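Local coordinates for metallophosphoesterase (Clostridium thermocellum, PDB 4J6O), which probably removes phosphate from 2',3'-cyclic or 2'-phosphate RNA ends as the manganese-dependent, calcineurin-like phosphatase domain of the bacterial Pnkp-Hen1 RNA repair system, at residues L31-Y36 against V244-L249; G35-E40 against T53-R58; W194-R199 against L215-T220. All coordinates share one frame; numbering follows the deposited sequence. Where two conformers were deposited one is given.

Contact 1. Residues L31-Y36 against V244-L249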
ATOM      1  N   LEU A  31      -0.766   2.240 -14.136  1.00 21.11           N
ATOM      2  CA  LEU A  31      -2.092   1.668 -14.443  1.00 21.58           C
ATOM      3  C   LEU A  31      -2.315   1.602 -15.954  1.00 23.51           C
ATOM      4  O   LEU A  31      -2.802   0.587 -16.483  1.00 25.52           O
ATOM      5  CB  LEU A  31      -3.178   2.486 -13.747  1.00 23.53           C
ATOM      6  CG  LEU A  31      -3.299   2.357 -12.200  1.00 23.71           C
ATOM      7  CD1 LEU A  31      -4.215   3.401 -11.590  1.00 25.52           C
ATOM      8  CD2 LEU A  31      -3.720   0.949 -11.786  1.00 23.29           C
ATOM      9  N   GLU A  32      -1.945   2.668 -16.653  1.00 26.00           N
ATOM     10  CA  GLU A  32      -2.179   2.684 -18.110  1.00 26.00           C
ATOM     11  C   GLU A  32      -1.333   1.624 -18.782  1.00 22.75           C
ATOM     12  O   GLU A  32      -1.782   0.925 -19.706  1.00 29.11           O
ATOM     13  CB  GLU A  32      -1.958   4.084 -18.676  1.00 27.32           C
ATOM     14  CG  GLU A  32      -3.061   5.012 -18.211  1.00 29.02           C
ATOM     15  CD  GLU A  32      -2.895   6.463 -18.583  1.00 32.82           C
ATOM     16  OE1 GLU A  32      -1.762   6.944 -18.755  1.00 41.46           O
ATOM     17  OE2 GLU A  32      -3.924   7.130 -18.682  1.00 40.85           O
ATOM     18  N   LYS A  33      -0.105   1.465 -18.295  1.00 23.94           N
ATOM     19  CA  LYS A  33       0.787   0.459 -18.860  1.00 26.46           C
ATOM     20  C   LYS A  33       0.231  -0.934 -18.626  1.00 29.93           C
ATOM     21  O   LYS A  33       0.440  -1.837 -19.429  1.00 31.56           O
ATOM     22  CB  LYS A  33       2.154   0.596 -18.193  1.00 30.79           C
ATOM     23  CG  LYS A  33       3.237  -0.284 -18.741  1.00 33.60           C
ATOM     24  CD  LYS A  33       4.565   0.161 -18.083  1.00 27.60           C
ATOM     25  CE  LYS A  33       5.756  -0.657 -18.509  1.00 31.57           C
ATOM     26  NZ  LYS A  33       7.004   0.039 -18.147  1.00 32.11           N
ATOM     27  N   LEU A  34      -0.497  -1.102 -17.534  1.00 24.55           N
ATOM     28  CA  LEU A  34      -1.127  -2.392 -17.238  1.00 24.82           C
ATOM     29  C   LEU A  34      -2.434  -2.620 -17.979  1.00 27.12           C
ATOM     30  O   LEU A  34      -3.108  -3.624 -17.746  1.00 29.16           O
ATOM     31  CB  LEU A  34      -1.375  -2.540 -15.730  1.00 27.00           C
ATOM     32  CG  LEU A  34      -0.116  -2.576 -14.851  1.00 23.80           C
ATOM     33  CD1 LEU A  34      -0.483  -2.157 -13.401  1.00 21.96           C
ATOM     34  CD2 LEU A  34       0.597  -3.928 -14.867  1.00 25.77           C
ATOM     35  N   GLY A  35      -2.819  -1.658 -18.813  1.00 25.53           N
ATOM     36  CA  GLY A  35      -4.041  -1.793 -19.567  1.00 28.17           C
ATOM     37  C   GLY A  35      -5.313  -1.214 -18.968  1.00 30.23           C
ATOM     38  O   GLY A  35      -6.393  -1.314 -19.575  1.00 34.57           O
ATOM     39  N   TYR A  36      -5.204  -0.589 -17.793  1.00 32.42           N
ATOM     40  CA  TYR A  36      -6.349   0.105 -17.224  1.00 27.51           C
ATOM     41  C   TYR A  36      -6.609   1.369 -17.998  1.00 31.15           C
ATOM     42  O   TYR A  36      -5.705   1.960 -18.569  1.00 33.46           O
ATOM     43  CB  TYR A  36      -6.180   0.424 -15.712  1.00 26.08           C
ATOM     44  CG  TYR A  36      -6.065  -0.841 -14.892  1.00 27.65           C
ATOM     45  CD1 TYR A  36      -4.837  -1.477 -14.749  1.00 26.97           C
ATOM     46  CD2 TYR A  36      -7.189  -1.412 -14.296  1.00 25.84           C
ATOM     47  CE1 TYR A  36      -4.737  -2.660 -14.065  1.00 23.68           C
ATOM     48  CE2 TYR A  36      -7.092  -2.579 -13.581  1.00 28.37           C
ATOM     49  CZ  TYR A  36      -5.856  -3.190 -13.474  1.00 22.31           C
ATOM     50  OH  TYR A  36      -5.767  -4.386 -12.789  1.00 26.91           O
ATOM     51  N   VAL A 244       5.998  -5.417 -13.529  1.00 29.72           N
ATOM     52  CA  VAL A 244       5.828  -4.261 -14.430  1.00 28.70           C
ATOM     53  C   VAL A 244       6.132  -3.015 -13.618  1.00 23.23           C
ATOM     54  O   VAL A 244       5.690  -2.915 -12.475  1.00 26.58           O
ATOM     55  CB  VAL A 244       4.406  -4.155 -14.985  1.00 26.89           C
ATOM     56  CG1 VAL A 244       4.222  -2.894 -15.851  1.00 30.39           C
ATOM     57  CG2 VAL A 244       4.088  -5.433 -15.817  1.00 30.10           C
ATOM     58  N   ASP A 245       6.913  -2.102 -14.155  1.00 26.37           N
ATOM     59  CA  ASP A 245       7.263  -0.908 -13.359  1.00 25.53           C
ATOM     60  C   ASP A 245       7.359   0.359 -14.184  1.00 28.10           C
ATOM     61  O   ASP A 245       7.462   0.322 -15.408  1.00 28.01           O
ATOM     62  CB  ASP A 245       8.502  -1.155 -12.482  1.00 28.24           C
ATOM     63  CG  ASP A 245       9.748  -1.537 -13.273  1.00 38.01           C
ATOM     64  OD1 ASP A 245      10.003  -0.897 -14.315  1.00 35.55           O
ATOM     65  OD2 ASP A 245      10.497  -2.439 -12.811  1.00 33.84           O
ATOM     66  N   VAL A 246       7.231   1.490 -13.491  1.00 24.20           N
ATOM     67  CA  VAL A 246       7.416   2.801 -14.105  0.65 27.76           C
ATOM     68  C   VAL A 246       8.456   3.549 -13.285  1.00 23.13           C
ATOM     69  O   VAL A 246       8.346   3.660 -12.069  1.00 25.75           O
ATOM     70  CB  VAL A 246       6.146   3.629 -14.057  0.65 26.03           C
ATOM     71  CG1 VAL A 246       6.425   5.056 -14.448  0.65 27.61           C
ATOM     72  CG2 VAL A 246       5.077   3.019 -15.000  0.65 28.41           C
ATOM     73  N   LYS A 247       9.450   4.096 -13.949  1.00 25.53           N
ATOM     74  CA  LYS A 247      10.478   4.858 -13.244  0.55 23.16           C
ATOM     75  C   LYS A 247       9.906   6.177 -12.741  1.00 30.41           C
ATOM     76  O   LYS A 247       9.100   6.819 -13.395  1.00 29.01           O
ATOM     77  CB  LYS A 247      11.643   5.163 -14.212  0.55 29.80           C
ATOM     78  CG  LYS A 247      12.934   5.540 -13.511  0.55 29.23           C
ATOM     79  CD  LYS A 247      13.523   4.327 -12.801  0.55 44.05           C
ATOM     80  CE  LYS A 247      14.798   4.695 -12.081  0.55 53.17           C
ATOM     81  NZ  LYS A 247      14.489   5.754 -11.110  0.55 32.23           N
ATOM     82  N   ALA A 248      10.326   6.601 -11.546  1.00 26.39           N
ATOM     83  CA  ALA A 248       9.913   7.912 -11.082  1.00 26.36           C
ATOM     84  C   ALA A 248      10.366   8.996 -12.033  1.00 29.67           C
ATOM     85  O   ALA A 248      11.505   8.947 -12.504  1.00 29.90           O
ATOM     86  CB  ALA A 248      10.541   8.190  -9.680  1.00 28.44           C
ATOM     87  N   LEU A 249       9.547  10.032 -12.178  1.00 26.91           N
ATOM     88  CA  LEU A 249       9.832  11.140 -13.088  1.00 30.74           C
ATOM     89  C   LEU A 249      10.882  12.083 -12.528  1.00 37.71           C
ATOM     90  O   LEU A 249      11.621  12.734 -13.267  1.00 37.78           O
ATOM     91  CB  LEU A 249       8.538  11.908 -13.355  1.00 29.31           C
ATOM     92  CG  LEU A 249       7.440  11.147 -14.087  1.00 39.50           C
ATOM     93  CD1 LEU A 249       6.154  11.970 -14.110  1.00 50.11           C
ATOM     94  CD2 LEU A 249       7.859  10.779 -15.501  1.00 49.89           C
TER
HETATM   95  O   HOH W   1       7.905  -2.791 -16.914  1.00 29.57           O

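Contact 2. Residues G35-E40 against T53-R58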
ATOM      1  N   GLY A  35      -2.819  -1.658 -18.813  1.00 25.53           N
ATOM      2  CA  GLY A  35      -4.041  -1.793 -19.567  1.00 28.17           C
ATOM      3  C   GLY A  35      -5.313  -1.214 -18.968  1.00 30.23           C
ATOM      4  O   GLY A  35      -6.393  -1.314 -19.575  1.00 34.57           O
ATOM      5  N   TYR A  36      -5.204  -0.589 -17.793  1.00 32.42           N
ATOM      6  CA  TYR A  36      -6.349   0.105 -17.224  1.00 27.51           C
ATOM      7  C   TYR A  36      -6.609   1.369 -17.998  1.00 31.15           C
ATOM      8  O   TYR A  36      -5.705   1.960 -18.569  1.00 33.46           O
ATOM      9  CB  TYR A  36      -6.180   0.424 -15.712  1.00 26.08           C
ATOM     10  CG  TYR A  36      -6.065  -0.841 -14.892  1.00 27.65           C
ATOM     11  CD1 TYR A  36      -4.837  -1.477 -14.749  1.00 26.97           C
ATOM     12  CD2 TYR A  36      -7.189  -1.412 -14.296  1.00 25.84           C
ATOM     13  CE1 TYR A  36      -4.737  -2.660 -14.065  1.00 23.68           C
ATOM     14  CE2 TYR A  36      -7.092  -2.579 -13.581  1.00 28.37           C
ATOM     15  CZ  TYR A  36      -5.856  -3.190 -13.474  1.00 22.31           C
ATOM     16  OH  TYR A  36      -5.767  -4.386 -12.789  1.00 26.91           O
ATOM     17  N   LEU A  37      -7.870   1.780 -17.980  1.00 37.58           N
ATOM     18  CA  LEU A  37      -8.343   2.955 -18.674  1.00 31.79           C
ATOM     19  C   LEU A  37      -8.846   3.893 -17.602  1.00 33.74           C
ATOM     20  O   LEU A  37      -9.709   3.523 -16.799  1.00 34.92           O
ATOM     21  CB  LEU A  37      -9.520   2.541 -19.548  1.00 38.66           C
ATOM     22  CG  LEU A  37      -9.103   1.421 -20.492  1.00 38.30           C
ATOM     23  CD1 LEU A  37     -10.332   0.757 -21.051  1.00 67.51           C
ATOM     24  CD2 LEU A  37      -8.232   2.014 -21.595  1.00 47.89           C
ATOM     25  N   ILE A  38      -8.287   5.097 -17.567  1.00 38.01           N
ATOM     26  CA  ILE A  38      -8.654   6.059 -16.541  1.00 32.93           C
ATOM     27  C   ILE A  38      -9.395   7.203 -17.181  1.00 44.78           C
ATOM     28  O   ILE A  38      -8.904   7.871 -18.098  1.00 43.53           O
ATOM     29  CB  ILE A  38      -7.412   6.609 -15.806  1.00 30.36           C
ATOM     30  CG1 ILE A  38      -6.641   5.497 -15.140  1.00 29.25           C
ATOM     31  CG2 ILE A  38      -7.818   7.679 -14.779  1.00 34.11           C
ATOM     32  CD1 ILE A  38      -5.304   5.964 -14.779  1.00 35.72           C
ATOM     33  N   GLU A  39     -10.614   7.395 -16.719  1.00 37.33           N
ATOM     34  CA  GLU A  39     -11.461   8.439 -17.235  1.00 41.25           C
ATOM     35  C   GLU A  39     -11.478   9.522 -16.195  1.00 74.30           C
ATOM     36  O   GLU A  39     -11.692   9.261 -15.006  1.00 42.30           O
ATOM     37  CB  GLU A  39     -12.871   7.903 -17.475  1.00 39.98           C
ATOM     38  CG  GLU A  39     -13.867   8.970 -17.917  1.00 85.05           C
ATOM     39  CD  GLU A  39     -15.330   8.469 -17.986  1.00 85.09           C
ATOM     40  OE1 GLU A  39     -15.648   7.389 -17.413  1.00 44.20           O
ATOM     41  OE2 GLU A  39     -16.159   9.173 -18.605  1.00108.23           O
ATOM     42  N   GLU A  40     -11.168  10.735 -16.629  1.00 51.14           N
ATOM     43  CA  GLU A  40     -11.412  11.891 -15.795  1.00 45.48           C
ATOM     44  C   GLU A  40     -12.880  12.196 -16.036  1.00 52.17           C
ATOM     45  O   GLU A  40     -13.270  12.577 -17.136  1.00 55.66           O
ATOM     46  CB  GLU A  40     -10.526  13.085 -16.186  1.00 54.57           C
ATOM     47  CG  GLU A  40      -9.297  13.294 -15.316  1.00 67.80           C
ATOM     48  CD  GLU A  40      -8.628  14.634 -15.599  1.00 78.97           C
ATOM     49  OE1 GLU A  40      -8.561  15.478 -14.673  1.00 84.17           O
ATOM     50  OE2 GLU A  40      -8.188  14.845 -16.758  1.00 94.20           O
ATOM     51  N   THR A  53     -11.246   1.338 -15.493  1.00 34.70           N
ATOM     52  CA  THR A  53     -11.741   0.043 -15.952  1.00 29.39           C
ATOM     53  C   THR A  53     -10.618  -0.757 -16.588  1.00 36.54           C
ATOM     54  O   THR A  53      -9.537  -0.226 -16.848  1.00 31.32           O
ATOM     55  CB  THR A  53     -12.905   0.225 -16.947  1.00 34.87           C
ATOM     56  OG1 THR A  53     -12.473   1.021 -18.056  1.00 38.13           O
ATOM     57  CG2 THR A  53     -14.064   0.916 -16.238  1.00 38.38           C
ATOM     58  N   HIS A  54     -10.874  -2.049 -16.788  1.00 33.84           N
ATOM     59  CA  HIS A  54      -9.942  -2.929 -17.485  1.00 30.55           C
ATOM     60  C   HIS A  54     -10.738  -3.905 -18.378  1.00 33.20           C
ATOM     61  O   HIS A  54     -11.605  -4.640 -17.897  1.00 40.34           O
ATOM     62  CB  HIS A  54      -9.031  -3.684 -16.491  1.00 30.89           C
ATOM     63  CG  HIS A  54      -7.801  -4.246 -17.143  1.00 39.28           C
ATOM     64  ND1 HIS A  54      -7.845  -5.324 -18.000  1.00 31.22           N
ATOM     65  CD2 HIS A  54      -6.500  -3.865 -17.082  1.00 30.86           C
ATOM     66  CE1 HIS A  54      -6.627  -5.576 -18.461  1.00 29.03           C
ATOM     67  NE2 HIS A  54      -5.789  -4.702 -17.916  1.00 34.44           N
ATOM     68  N   PRO A  55     -10.384  -3.942 -19.650  1.00 38.00           N
ATOM     69  CA  PRO A  55     -11.139  -4.780 -20.595  1.00 41.46           C
ATOM     70  C   PRO A  55     -11.002  -6.274 -20.342  1.00 44.50           C
ATOM     71  O   PRO A  55     -11.889  -7.024 -20.737  1.00 42.29           O
ATOM     72  CB  PRO A  55     -10.548  -4.401 -21.960  1.00 45.43           C
ATOM     73  CG  PRO A  55      -9.262  -3.716 -21.679  1.00 39.86           C
ATOM     74  CD  PRO A  55      -9.352  -3.127 -20.291  1.00 32.90           C
ATOM     75  N   GLU A  56      -9.923  -6.702 -19.697  1.00 38.88           N
ATOM     76  CA  GLU A  56      -9.761  -8.113 -19.358  1.00 34.35           C
ATOM     77  C   GLU A  56     -10.293  -8.438 -17.945  1.00 43.39           C
ATOM     78  O   GLU A  56     -10.104  -9.553 -17.441  1.00 41.20           O
ATOM     79  CB  GLU A  56      -8.303  -8.529 -19.505  1.00 42.63           C
ATOM     80  CG  GLU A  56      -7.713  -8.269 -20.891  1.00 38.95           C
ATOM     81  CD  GLU A  56      -6.206  -8.547 -20.932  1.00 83.29           C
ATOM     82  OE1 GLU A  56      -5.565  -8.671 -19.851  1.00 50.71           O
ATOM     83  OE2 GLU A  56      -5.662  -8.658 -22.051  1.00 67.89           O
ATOM     84  N   GLY A  57     -10.942  -7.464 -17.312  1.00 39.97           N
ATOM     85  CA  GLY A  57     -11.505  -7.662 -15.993  1.00 34.35           C
ATOM     86  C   GLY A  57     -10.492  -7.858 -14.849  1.00 54.23           C
ATOM     87  O   GLY A  57     -10.791  -8.488 -13.816  1.00 37.16           O
ATOM     88  N   ARG A  58      -9.281  -7.345 -15.034  1.00 33.95           N
ATOM     89  CA  ARG A  58      -8.251  -7.420 -13.988  1.00 36.43           C
ATOM     90  C   ARG A  58      -8.608  -6.468 -12.869  1.00 30.53           C
ATOM     91  O   ARG A  58      -9.346  -5.513 -13.084  1.00 30.15           O
ATOM     92  CB  ARG A  58      -6.876  -7.076 -14.564  1.00 30.28           C
ATOM     93  CG  ARG A  58      -6.483  -8.006 -15.697  1.00 29.15           C
ATOM     94  CD  ARG A  58      -5.029  -7.783 -16.099  1.00 30.61           C
ATOM     95  NE  ARG A  58      -4.081  -8.251 -15.074  1.00 27.70           N
ATOM     96  CZ  ARG A  58      -3.516  -9.461 -15.019  1.00 31.81           C
ATOM     97  NH1 ARG A  58      -2.631  -9.700 -14.044  1.00 27.91           N
ATOM     98  NH2 ARG A  58      -3.782 -10.406 -15.970  1.00 30.57           N
TER
HETATM   99  O   HOH W   2     -12.617   4.373 -17.456  1.00 36.34           O

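Contact 3. Residues W194-R199 against L215-T220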
ATOM      1  N   TRP A 194      11.047 -11.757   8.959  1.00 31.06           N
ATOM      2  CA  TRP A 194      10.096 -12.840   8.948  1.00 27.13           C
ATOM      3  C   TRP A 194      10.154 -13.586   7.611  1.00 28.52           C
ATOM      4  O   TRP A 194       9.857 -14.790   7.532  1.00 33.54           O
ATOM      5  CB  TRP A 194       8.708 -12.260   9.200  1.00 27.43           C
ATOM      6  CG  TRP A 194       8.196 -11.449   8.025  1.00 25.19           C
ATOM      7  CD1 TRP A 194       8.390 -10.119   7.806  1.00 28.10           C
ATOM      8  CD2 TRP A 194       7.464 -11.939   6.878  1.00 24.42           C
ATOM      9  NE1 TRP A 194       7.829  -9.746   6.625  1.00 29.91           N
ATOM     10  CE2 TRP A 194       7.242 -10.830   6.029  1.00 30.10           C
ATOM     11  CE3 TRP A 194       6.986 -13.190   6.496  1.00 28.39           C
ATOM     12  CZ2 TRP A 194       6.578 -10.933   4.785  1.00 26.66           C
ATOM     13  CZ3 TRP A 194       6.314 -13.299   5.242  1.00 23.83           C
ATOM     14  CH2 TRP A 194       6.095 -12.175   4.430  1.00 27.16           C
ATOM     15  N   ALA A 195      10.505 -12.866   6.547  1.00 28.11           N
ATOM     16  CA  ALA A 195      10.442 -13.507   5.227  1.00 29.46           C
ATOM     17  C   ALA A 195      11.485 -14.632   5.104  1.00 40.33           C
ATOM     18  O   ALA A 195      11.252 -15.652   4.447  1.00 32.05           O
ATOM     19  CB  ALA A 195      10.609 -12.472   4.107  1.00 28.63           C
ATOM     20  N   SER A 196      12.626 -14.464   5.758  1.00 34.67           N
ATOM     21  CA  SER A 196      13.617 -15.545   5.753  1.00 41.25           C
ATOM     22  C   SER A 196      13.128 -16.832   6.396  1.00 45.22           C
ATOM     23  O   SER A 196      13.501 -17.926   5.962  1.00 45.92           O
ATOM     24  CB  SER A 196      14.932 -15.101   6.363  1.00 45.58           C
ATOM     25  OG  SER A 196      15.553 -14.215   5.457  1.00 47.78           O
ATOM     26  N   ASP A 197      12.276 -16.711   7.406  1.00 38.19           N
ATOM     27  CA  ASP A 197      11.810 -17.879   8.116  1.00 39.58           C
ATOM     28  C   ASP A 197      10.495 -18.383   7.565  1.00 37.18           C
ATOM     29  O   ASP A 197       9.944 -19.341   8.094  1.00 46.63           O
ATOM     30  CB  ASP A 197      11.621 -17.552   9.595  1.00 37.85           C
ATOM     31  CG  ASP A 197      12.937 -17.332  10.327  1.00 62.85           C
ATOM     32  OD1 ASP A 197      13.994 -17.815   9.848  1.00 49.21           O
ATOM     33  OD2 ASP A 197      12.901 -16.664  11.388  1.00 52.92           O
ATOM     34  N   TYR A 198       9.981 -17.734   6.517  1.00 38.58           N
ATOM     35  CA  TYR A 198       8.668 -18.074   5.970  1.00 32.54           C
ATOM     36  C   TYR A 198       8.669 -19.374   5.138  1.00 38.53           C
ATOM     37  O   TYR A 198       9.495 -19.570   4.231  1.00 37.39           O
ATOM     38  CB  TYR A 198       8.127 -16.901   5.124  1.00 30.32           C
ATOM     39  CG  TYR A 198       6.727 -17.111   4.598  1.00 32.68           C
ATOM     40  CD1 TYR A 198       5.629 -16.944   5.427  1.00 29.63           C
ATOM     41  CD2 TYR A 198       6.501 -17.462   3.265  1.00 27.95           C
ATOM     42  CE1 TYR A 198       4.325 -17.133   4.972  1.00 31.74           C
ATOM     43  CE2 TYR A 198       5.210 -17.626   2.787  1.00 31.48           C
ATOM     44  CZ  TYR A 198       4.125 -17.463   3.632  1.00 28.00           C
ATOM     45  OH  TYR A 198       2.814 -17.636   3.206  1.00 30.04           O
ATOM     46  N   ARG A 199       7.725 -20.247   5.475  1.00 42.25           N
ATOM     47  CA  ARG A 199       7.585 -21.533   4.808  1.00 39.79           C
ATOM     48  C   ARG A 199       6.105 -21.785   4.524  1.00 41.20           C
ATOM     49  O   ARG A 199       5.665 -22.915   4.388  1.00 48.61           O
ATOM     50  CB  ARG A 199       8.158 -22.656   5.693  1.00 42.05           C
ATOM     51  CG  ARG A 199       9.644 -22.533   6.005  1.00 44.99           C
ATOM     52  CD  ARG A 199      10.468 -22.470   4.722  1.00 50.11           C
ATOM     53  NE  ARG A 199      11.912 -22.465   4.957  1.00 65.22           N
ATOM     54  CZ  ARG A 199      12.647 -21.385   5.229  1.00 80.33           C
ATOM     55  NH1 ARG A 199      12.091 -20.181   5.332  1.00 42.26           N
ATOM     56  NH2 ARG A 199      13.954 -21.514   5.412  1.00 54.38           N
ATOM     57  N   LEU A 215      12.333  -7.692  -3.973  1.00 31.10           N
ATOM     58  CA  LEU A 215      13.058  -8.648  -3.131  1.00 27.54           C
ATOM     59  C   LEU A 215      12.239  -9.920  -2.899  1.00 33.75           C
ATOM     60  O   LEU A 215      11.290  -9.936  -2.074  1.00 33.64           O
ATOM     61  CB  LEU A 215      13.424  -8.001  -1.791  1.00 34.14           C
ATOM     62  CG  LEU A 215      14.120  -8.894  -0.779  1.00 38.74           C
ATOM     63  CD1 LEU A 215      15.388  -9.436  -1.438  1.00 47.44           C
ATOM     64  CD2 LEU A 215      14.465  -8.061   0.435  1.00 45.76           C
ATOM     65  N   LYS A 216      12.634 -10.982  -3.617  1.00 36.43           N
ATOM     66  CA  LYS A 216      11.941 -12.268  -3.580  0.53 39.07           C
ATOM     67  C   LYS A 216      12.681 -13.174  -2.615  1.00 40.43           C
ATOM     68  O   LYS A 216      13.854 -13.418  -2.781  1.00 43.49           O
ATOM     69  CB  LYS A 216      11.928 -12.940  -4.953  0.53 30.77           C
ATOM     70  CG  LYS A 216      11.526 -12.055  -6.105  0.53 40.89           C
ATOM     71  CD  LYS A 216      11.312 -12.869  -7.407  0.53 39.20           C
ATOM     72  CE  LYS A 216      11.663 -12.060  -8.638  0.53 50.64           C
ATOM     73  NZ  LYS A 216      10.495 -11.725  -9.497  0.53 60.29           N
ATOM     74  N   VAL A 217      11.990 -13.671  -1.605  1.00 35.30           N
ATOM     75  CA  VAL A 217      12.597 -14.515  -0.573  1.00 40.91           C
ATOM     76  C   VAL A 217      11.570 -15.581  -0.179  1.00 44.80           C
ATOM     77  O   VAL A 217      10.533 -15.235   0.380  1.00 37.90           O
ATOM     78  CB  VAL A 217      12.936 -13.686   0.699  1.00 43.13           C
ATOM     79  CG1 VAL A 217      13.430 -14.567   1.823  1.00 47.32           C
ATOM     80  CG2 VAL A 217      13.947 -12.577   0.395  1.00 43.01           C
ATOM     81  N   ASN A 218      11.909 -16.843  -0.451  0.53 37.50           N
ATOM     82  CA  ASN A 218      10.982 -17.947  -0.260  0.53 34.47           C
ATOM     83  C   ASN A 218       9.724 -17.557  -1.006  0.53 47.57           C
ATOM     84  O   ASN A 218       9.800 -16.893  -2.032  0.53 30.95           O
ATOM     85  CB  ASN A 218      10.711 -18.177   1.227  0.53 30.14           C
ATOM     86  CG  ASN A 218      11.984 -18.499   2.002  0.53 29.53           C
ATOM     87  OD1 ASN A 218      12.755 -19.375   1.618  0.53 42.05           O
ATOM     88  ND2 ASN A 218      12.217 -17.769   3.087  0.53 42.34           N
ATOM     89  N   ASN A 219       8.561 -17.911  -0.480  0.53 32.66           N
ATOM     90  CA  ASN A 219       7.341 -17.613  -1.188  0.53 30.94           C
ATOM     91  C   ASN A 219       6.896 -16.185  -0.880  0.53 25.48           C
ATOM     92  O   ASN A 219       5.739 -15.991  -0.528  0.53 35.73           O
ATOM     93  CB  ASN A 219       6.244 -18.584  -0.750  0.53 30.70           C
ATOM     94  CG  ASN A 219       5.196 -18.826  -1.831  0.53 40.84           C
ATOM     95  OD1 ASN A 219       5.401 -18.518  -2.997  0.53 43.00           O
ATOM     96  ND2 ASN A 219       4.072 -19.408  -1.434  0.53 55.09           N
ATOM     97  N   THR A 220       7.795 -15.196  -0.981  1.00 25.41           N
ATOM     98  CA  THR A 220       7.389 -13.827  -0.619  1.00 22.95           C
ATOM     99  C   THR A 220       8.060 -12.867  -1.544  1.00 24.18           C
ATOM    100  O   THR A 220       9.146 -13.151  -2.017  1.00 27.11           O
ATOM    101  CB  THR A 220       7.762 -13.392   0.867  1.00 26.05           C
ATOM    102  OG1 THR A 220       9.160 -13.108   0.989  1.00 26.64           O
ATOM    103  CG2 THR A 220       7.397 -14.490   1.885  1.00 25.99           C
TER
HETATM  104  O   HOH W   3       7.843 -20.287   1.492  1.00 45.77           O

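Contact 1. Residues L31-Y36 against V244-L249
Leu31, in the last turn of helix 24-33, offers its carbonyl O to Tyr36 N at 3.0 Å and packs its side chain on Val60 of strand 59-62. Two residues on, Lys33 does most of the reaching. With CG anti to the backbone N (chi1 -175°) and every later torsion extended, the chain runs straight out across strand 242-247, its CD and CE lying against Val244 CG1 (3.8 Å from CE). It ends with NZ 2.8 Å from Asp245 O, nearly along the C=O axis. NZ also has a weak bond to a water that accepts from Asp245 N, so ammonium and water together serve both backbone polar atoms of Asp245. Asp245 OD1, 5.0 Å from NZ, makes no direct pair but would probably favour the charged lysine. The strand is one of the two edge strands of the five-stranded sheet of this calcineurin-like alpha/beta fold, and helix 24-33 packs over it, Val246 resting on Met29 and Leu30. Leu34 follows with CG beside its backbone N (chi1 -64°), which brings CD2 to 3.8 Å from Val244 CB; the two side chains slide past each other in opposite directions, and Leu34 also touches Ala235 and Arg237 of the neighbouring strand 232-238. Gly35, at positive phi (93°), ends the helix in a Schellman motif made by two bonds, Gly35 N to Glu32 O (2.9 Å) and Tyr36 N to Leu31 O.

Contact 2. Residues G35-E40 against T53-R58
A two-stranded antiparallel ribbon, 37-40 with 50-53, ends here, and the type I turn from His54 to Gly57 carries the chain on toward strand 59-62 of the calcineurin-like fold. Leu37 and Thr53 form a hydrogen-bonded pair: Leu37 N gives to Thr53 O at 2.8 Å, and Thr53 N returns a bond to Leu37 O at 3.0 Å, both donors lying in the carbonyl planes. Thr53 O is also met by Tyr36 CA in a CA-H...O contact of 3.2 Å. On the face shared by Leu37 and Thr53, OG1 of the threonine sits against CB and CD1 of the leucine, and Leu37 CD1 reaches on to Pro55 CD.

Beyond the pair, the rings of Tyr36 and His54 make a T-shaped stack, planes at 70°. In His54, CG anti to the backbone N (chi1 -162°) carries the imidazole over the phenol, and chi2 (-72°) turns its edge to the ring, with CD2 over the centre of the phenol, 3.5 Å above its plane. The histidine is held at both nitrogens: ND1 accepts from Glu56 N close to the ring plane, inside the turn, and NE2 bonds to Leu34 O. NE2 and CD2 lie against the backbone of Gly35, His54 CD2 being 3.5 Å from Gly35 C. Arg58 crosses the tyrosine tip at about a right angle and sends its bent chain on to salt bridges with Glu240 and Asp15; Asp15 also binds the phenol oxygen. At that tip Tyr36 OH lies 3.4 Å from Arg58 CB.

Contact 3. Residues W194-R199 against L215-T220
Asn218 ND2 is the polar centre of this contact. It gives a 2.7 Å hydrogen bond to Ala195 O, which lies almost in the plane of the amide, and a weak one of 3.2 Å to Ser196 O. Ala195 O takes a second bond, from Tyr198 N, so one carbonyl both closes its own type I turn and grips the asparagine. Alongside, Val217 CG1, anti to its backbone N, lies on the Ala195 peptide, 3.6 Å from Ala195 O.

The deeper, apolar half gathers round Thr220 CG2. This methyl lies 3.4 Å from Tyr198 CD2 and meets Trp194 CH2 tip to tip at 3.7 Å, while Ala195 CB sits over the centre of one indole face and touches Thr220 OG1. Asn219 CB approaches the Tyr198 ring at its edge, in plane. The turn 195-198 is thereby fastened to the tip of the beta hairpin formed by strands 215-216 and 220-222 at one edge of the six-stranded sheet, with Asn219 at the centre of an inverse gamma turn. Thr220 OG1 takes the crowded position between backbone N and carbonyl carbon (chi1 75°) and donates to Val217 O at 2.6 Å, on a lone pair, which fixes where CG2 points.

Further out, Arg199 folds back at chi2 (-57°) and its NH1 bonds both Ser196 O, at 2.7 Å, and Tyr198 O, with Asn218 OD1 over one face of the guanidinium. Trp194 makes edge-to-face pairs with Phe173 and with Tyr206, and Tyr198 OH bonds Ala202 O and Gln163. A water spans Tyr198 O and Asn219 N.

How the contacts relate
Contacts 1 and 2 are neighbours, their centres 13 Å apart, and share Gly35 and Tyr36: Lys33 and Leu34 meet edge strand 242-247, while Tyr36 and Leu37 join the ribbon partner. The hydrogen bond between Leu34 O and His54 NE2 (2.9 Å) joins the two contacts, and Ile38 CD1 packs on Leu31 and Glu32. Contact 3 belongs to the other, six-stranded sheet, its centre 26 Å from that of contact 1 and 32 Å from that of contact 2, touching neither. The manganese ion, bound by Asp19, His21 and Asp65, lies about 14 Å from the side chain of Trp194 in contact 3, which thus stands back from the metal site.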